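Local structure of endo-b-1,4-glucanase (Nasutitermes takasagoensis, 1KS8) at residues P358-R361 against S362-C365; F187-N190 against Y191-K194. The protein probably cuts internal beta-1,4-glucosidic linkages of cellulose and related beta-glucans, as a family 9 glycosyl hydrolase with an (alpha/alpha)6 barrel. All blocks are in the same frame, centred on the assembly; numbering follows the deposited sequence.

Interaction 1: residues P358-R361 against S362-C365; sequences PHHR and SSSC. With SO4 (sulfate ion), chain B.
His360 caps the start of the short, weakly bonded helix 361-364 in a local, buried contact on the long loop that follows helix 324-341. Its ND1 accepts from Ser363 N at 3.2 Å, with the amide close to the ring plane, and the same nitrogen shares a hydrogen bond with Ser363 OG at 2.9 Å. CG of His360 stands opposite the backbone N (chi1 -171°), which brings the ND1 edge of the ring up to the Ser363 amide; at its far end NE2 bonds Gln19 OE1, fixing the ring's rotation from both nitrogens. One residue on, Ser364 OG doubles back on Arg361 O at 2.7 Å, along a lone pair in the carbonyl plane, a side-chain bond alongside the weak backbone bonds of this turn. The turn lies beside the predicted active site of this (alpha/alpha)6 enzyme, the side chain of Pro358 about 5 Å from that of Asp403. His359, centre of an inverse gamma turn, and Arg361 together hold a sulfate, probably from the crystallisation liquor: Arg361 meets it edge-on, NH1 to O4 and NH2 to O2 at 2.8 Å each and nearly straight, while His359 NE2 reaches O1 at 2.6 Å. Arg361 extends from CG to NE, and backbone oxygens of Phe126, Gly56 and His124 take further N-H groups of its guanidinium and fix its orientation.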
loop_
_atom_site.group_PDB
_atom_site.type_symbol
_atom_site.label_atom_id
_atom_site.label_comp_id
_atom_site.label_asym_id
_atom_site.label_seq_id
_atom_site.Cartn_x
_atom_site.Cartn_y
_atom_site.Cartn_z
ATOM N N PRO A 358 12.186 8.607 11.880
ATOM C CA PRO A 358 10.810 8.239 11.535
ATOM C C PRO A 358 10.078 7.678 12.753
ATOM O O PRO A 358 10.690 7.062 13.628
ATOM C CB PRO A 358 10.993 7.200 10.424
ATOM C CG PRO A 358 12.329 6.591 10.732
ATOM C CD PRO A 358 13.155 7.798 11.119
ATOM N N HIS A 359 8.771 7.920 12.807
ATOM C CA HIS A 359 7.915 7.442 13.895
ATOM C C HIS A 359 7.780 5.943 13.646
ATOM O O HIS A 359 6.764 5.466 13.137
ATOM C CB HIS A 359 6.557 8.131 13.791
ATOM C CG HIS A 359 5.654 7.872 14.952
ATOM N ND1 HIS A 359 5.798 8.511 16.164
ATOM C CD2 HIS A 359 4.594 7.041 15.087
ATOM C CE1 HIS A 359 4.865 8.084 16.997
ATOM N NE2 HIS A 359 4.123 7.192 16.368
ATOM N N HIS A 360 8.802 5.201 14.050
ATOM C CA HIS A 360 8.863 3.780 13.752
ATOM C C HIS A 360 9.620 3.035 14.846
ATOM O O HIS A 360 10.799 3.293 15.096
ATOM C CB HIS A 360 9.565 3.678 12.397
ATOM C CG HIS A 360 9.562 2.316 11.789
ATOM N ND1 HIS A 360 10.589 1.417 11.978
ATOM C CD2 HIS A 360 8.695 1.726 10.934
ATOM C CE1 HIS A 360 10.357 0.333 11.259
ATOM N NE2 HIS A 360 9.214 0.495 10.616
ATOM N N ARG A 361 8.933 2.096 15.484
ATOM C CA ARG A 361 9.507 1.337 16.583
ATOM C C ARG A 361 10.716 0.459 16.295
ATOM O O ARG A 361 11.774 0.648 16.894
ATOM C CB ARG A 361 8.417 0.490 17.235
ATOM C CG ARG A 361 7.363 1.317 17.948
ATOM C CD ARG A 361 6.168 0.469 18.341
ATOM N NE ARG A 361 5.164 1.231 19.083
ATOM C CZ ARG A 361 4.351 2.139 18.550
ATOM N NH1 ARG A 361 4.410 2.417 17.254
ATOM N NH2 ARG A 361 3.464 2.760 19.319
ATOM N N SER A 362 10.580 -0.497 15.382
ATOM C CA SER A 362 11.693 -1.406 15.137
ATOM C C SER A 362 12.998 -0.741 14.723
ATOM O O SER A 362 14.065 -1.150 15.178
ATOM C CB SER A 362 11.300 -2.497 14.130
ATOM O OG SER A 362 11.088 -1.983 12.833
ATOM N N SER A 363 12.933 0.287 13.886
ATOM C CA SER A 363 14.163 0.953 13.468
ATOM C C SER A 363 14.774 1.821 14.569
ATOM O O SER A 363 15.965 2.111 14.543
ATOM C CB SER A 363 13.923 1.803 12.211
ATOM O OG SER A 363 13.008 2.856 12.450
ATOM N N SER A 364 13.966 2.235 15.539
ATOM C CA SER A 364 14.474 3.076 16.622
ATOM C C SER A 364 15.286 2.286 17.642
ATOM O O SER A 364 16.103 2.843 18.375
ATOM C CB SER A 364 13.315 3.753 17.354
ATOM O OG SER A 364 12.659 2.840 18.228
ATOM N N CYS A 365 15.066 0.982 17.676
ATOM C CA CYS A 365 15.718 0.128 18.653
ATOM C C CYS A 365 17.151 -0.303 18.425
ATOM O O CYS A 365 17.552 -0.613 17.309
ATOM C CB CYS A 365 14.895 -1.136 18.841
ATOM S SG CYS A 365 13.241 -0.892 19.538
HETATM S S SO4 B . 1.482 4.674 16.523
HETATM O O1 SO4 B . 1.716 6.271 16.582
HETATM O O2 SO4 B . 1.492 4.246 17.906
HETATM O O3 SO4 B . 0.353 4.412 15.909
HETATM O O4 SO4 B . 2.668 4.185 15.866
#

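Interaction 2: residues F187-N190 against Y191-K194; sequences FANN and YRGK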
loop_
_atom_site.group_PDB
_atom_site.type_symbol
_atom_site.label_atom_id
_atom_site.label_comp_id
_atom_site.label_asym_id
_atom_site.label_seq_id
_atom_site.Cartn_x
_atom_site.Cartn_y
_atom_site.Cartn_z
ATOM N N PHE A 187 -18.004 -13.266 -1.436
ATOM C CA PHE A 187 -18.305 -12.935 -0.050
ATOM C C PHE A 187 -18.593 -11.433 0.059
ATOM O O PHE A 187 -19.603 -11.021 0.631
ATOM C CB PHE A 187 -17.115 -13.338 0.838
ATOM C CG PHE A 187 -17.210 -12.865 2.267
ATOM C CD1 PHE A 187 -18.418 -12.886 2.958
ATOM C CD2 PHE A 187 -16.068 -12.426 2.932
ATOM C CE1 PHE A 187 -18.487 -12.476 4.290
ATOM C CE2 PHE A 187 -16.127 -12.016 4.262
ATOM C CZ PHE A 187 -17.339 -12.040 4.941
ATOM N N ALA A 188 -17.710 -10.619 -0.513
ATOM C CA ALA A 188 -17.861 -9.168 -0.479
ATOM C C ALA A 188 -19.139 -8.680 -1.157
ATOM O O ALA A 188 -19.809 -7.775 -0.664
ATOM C CB ALA A 188 -16.654 -8.510 -1.135
ATOM N N ASN A 189 -19.477 -9.284 -2.289
ATOM C CA ASN A 189 -20.656 -8.872 -3.039
ATOM C C ASN A 189 -21.981 -9.408 -2.499
ATOM O O ASN A 189 -23.000 -8.715 -2.552
ATOM C CB ASN A 189 -20.489 -9.277 -4.506
ATOM C CG ASN A 189 -21.477 -8.582 -5.417
ATOM O OD1 ASN A 189 -21.718 -7.382 -5.285
ATOM N ND2 ASN A 189 -22.043 -9.329 -6.358
ATOM N N ASN A 190 -21.964 -10.633 -1.981
ATOM C CA ASN A 190 -23.171 -11.271 -1.450
ATOM C C ASN A 190 -23.544 -10.817 -0.039
ATOM O O ASN A 190 -24.704 -10.906 0.365
ATOM C CB ASN A 190 -22.995 -12.793 -1.456
ATOM C CG ASN A 190 -22.896 -13.367 -2.858
ATOM O OD1 ASN A 190 -22.441 -14.498 -3.046
ATOM N ND2 ASN A 190 -23.332 -12.599 -3.847
ATOM N N TYR A 191 -22.556 -10.342 0.711
ATOM C CA TYR A 191 -22.771 -9.878 2.077
ATOM C C TYR A 191 -22.212 -8.462 2.186
ATOM O O TYR A 191 -21.033 -8.262 2.490
ATOM C CB TYR A 191 -22.072 -10.829 3.053
ATOM C CG TYR A 191 -22.592 -12.249 2.956
ATOM C CD1 TYR A 191 -23.723 -12.649 3.668
ATOM C CD2 TYR A 191 -21.991 -13.176 2.104
ATOM C CE1 TYR A 191 -24.244 -13.936 3.529
ATOM C CE2 TYR A 191 -22.504 -14.465 1.956
ATOM C CZ TYR A 191 -23.630 -14.835 2.670
ATOM O OH TYR A 191 -24.148 -16.104 2.515
ATOM N N ARG A 192 -23.080 -7.487 1.930
ATOM C CA ARG A 192 -22.723 -6.070 1.935
ATOM C C ARG A 192 -22.588 -5.423 3.314
ATOM O O ARG A 192 -23.428 -5.617 4.193
ATOM C CB ARG A 192 -23.758 -5.281 1.123
ATOM C CG ARG A 192 -23.970 -5.753 -0.312
ATOM C CD ARG A 192 -22.767 -5.457 -1.194
ATOM N NE ARG A 192 -22.990 -5.827 -2.591
ATOM C CZ ARG A 192 -23.737 -5.136 -3.449
ATOM N NH1 ARG A 192 -24.348 -4.023 -3.063
ATOM N NH2 ARG A 192 -23.870 -5.557 -4.700
ATOM N N GLY A 193 -21.528 -4.635 3.483
ATOM C CA GLY A 193 -21.304 -3.948 4.742
ATOM C C GLY A 193 -19.911 -3.356 4.859
ATOM O O GLY A 193 -18.998 -3.754 4.136
ATOM N N LYS A 194 -19.753 -2.390 5.761
ATOM C CA LYS A 194 -18.459 -1.751 5.998
ATOM C C LYS A 194 -17.693 -2.635 6.979
ATOM O O LYS A 194 -18.214 -2.964 8.044
ATOM C CB LYS A 194 -18.648 -0.371 6.630
ATOM C CG LYS A 194 -19.463 0.611 5.809
ATOM C CD LYS A 194 -19.695 1.895 6.600
ATOM C CE LYS A 194 -20.553 2.883 5.832
ATOM N NZ LYS A 194 -20.824 4.110 6.631
HETATM O O HOH W 1 -25.774 -8.213 1.322
#
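The Tyr191 ring has Asn190 O over one face and Phe187 O at its edge, while Tyr191 CD2 lies at the edge of the Phe187 ring. Phe187 CD1 meets that CD2 at 3.7 Å, and the two ring planes are inclined at 51°. The edge of the Arg192 guanidinium faces Asn189: NH2 bonds OD1 at 2.9 Å and NE bonds the backbone Asn189 O, also at 2.9 Å, a side-on grip that brings amide and guanidinium planes within 28° of each other. A bend at chi2 (-70°) lays the arginine across the end of the helix, alongside Asn189 and pointing the same way. All this happens at the C-terminal end of helix 171-190 in the helical barrel, where Tyr191 N still closes a last turn onto Phe187 O but Tyr191 itself leaves helical geometry. An alanine in place of Tyr191 would probably leave the Phe187 ring edge without its aromatic neighbour and open a gap beside Asn190. Past the tyrosine, one water bridges Asn190 O and Arg192 N, accepting from the latter at 2.9 Å. Ser149 OG, from helix 149-165, hydrogen-bonds both Ala188 O and Gly193 N, tying the outgoing chain to the neighbouring helix.

Both contacts are local, on opposite sides of the chain's centre with centres about 37 Å apart. They share no element: one joins helix 361-364 to the loop before it, the other helix 171-190 to the loop after it. Interaction 1 is buried and almost wholly polar: hydroxyls, an imidazole and an anion-holding pair meet in a loop-rich region near the predicted catalytic residues. Interaction 2 is partly buried, with Phe187 and Ala188 buried and Asn190 and Arg192 at the surface, so aromatic packing sits beside an asparagine-arginine pair nearer the surface. Its closest known site is different: Ala188 lies about 7 Å, side chain to side chain, from Glu214, a calcium ligand seen in another structure of this protein.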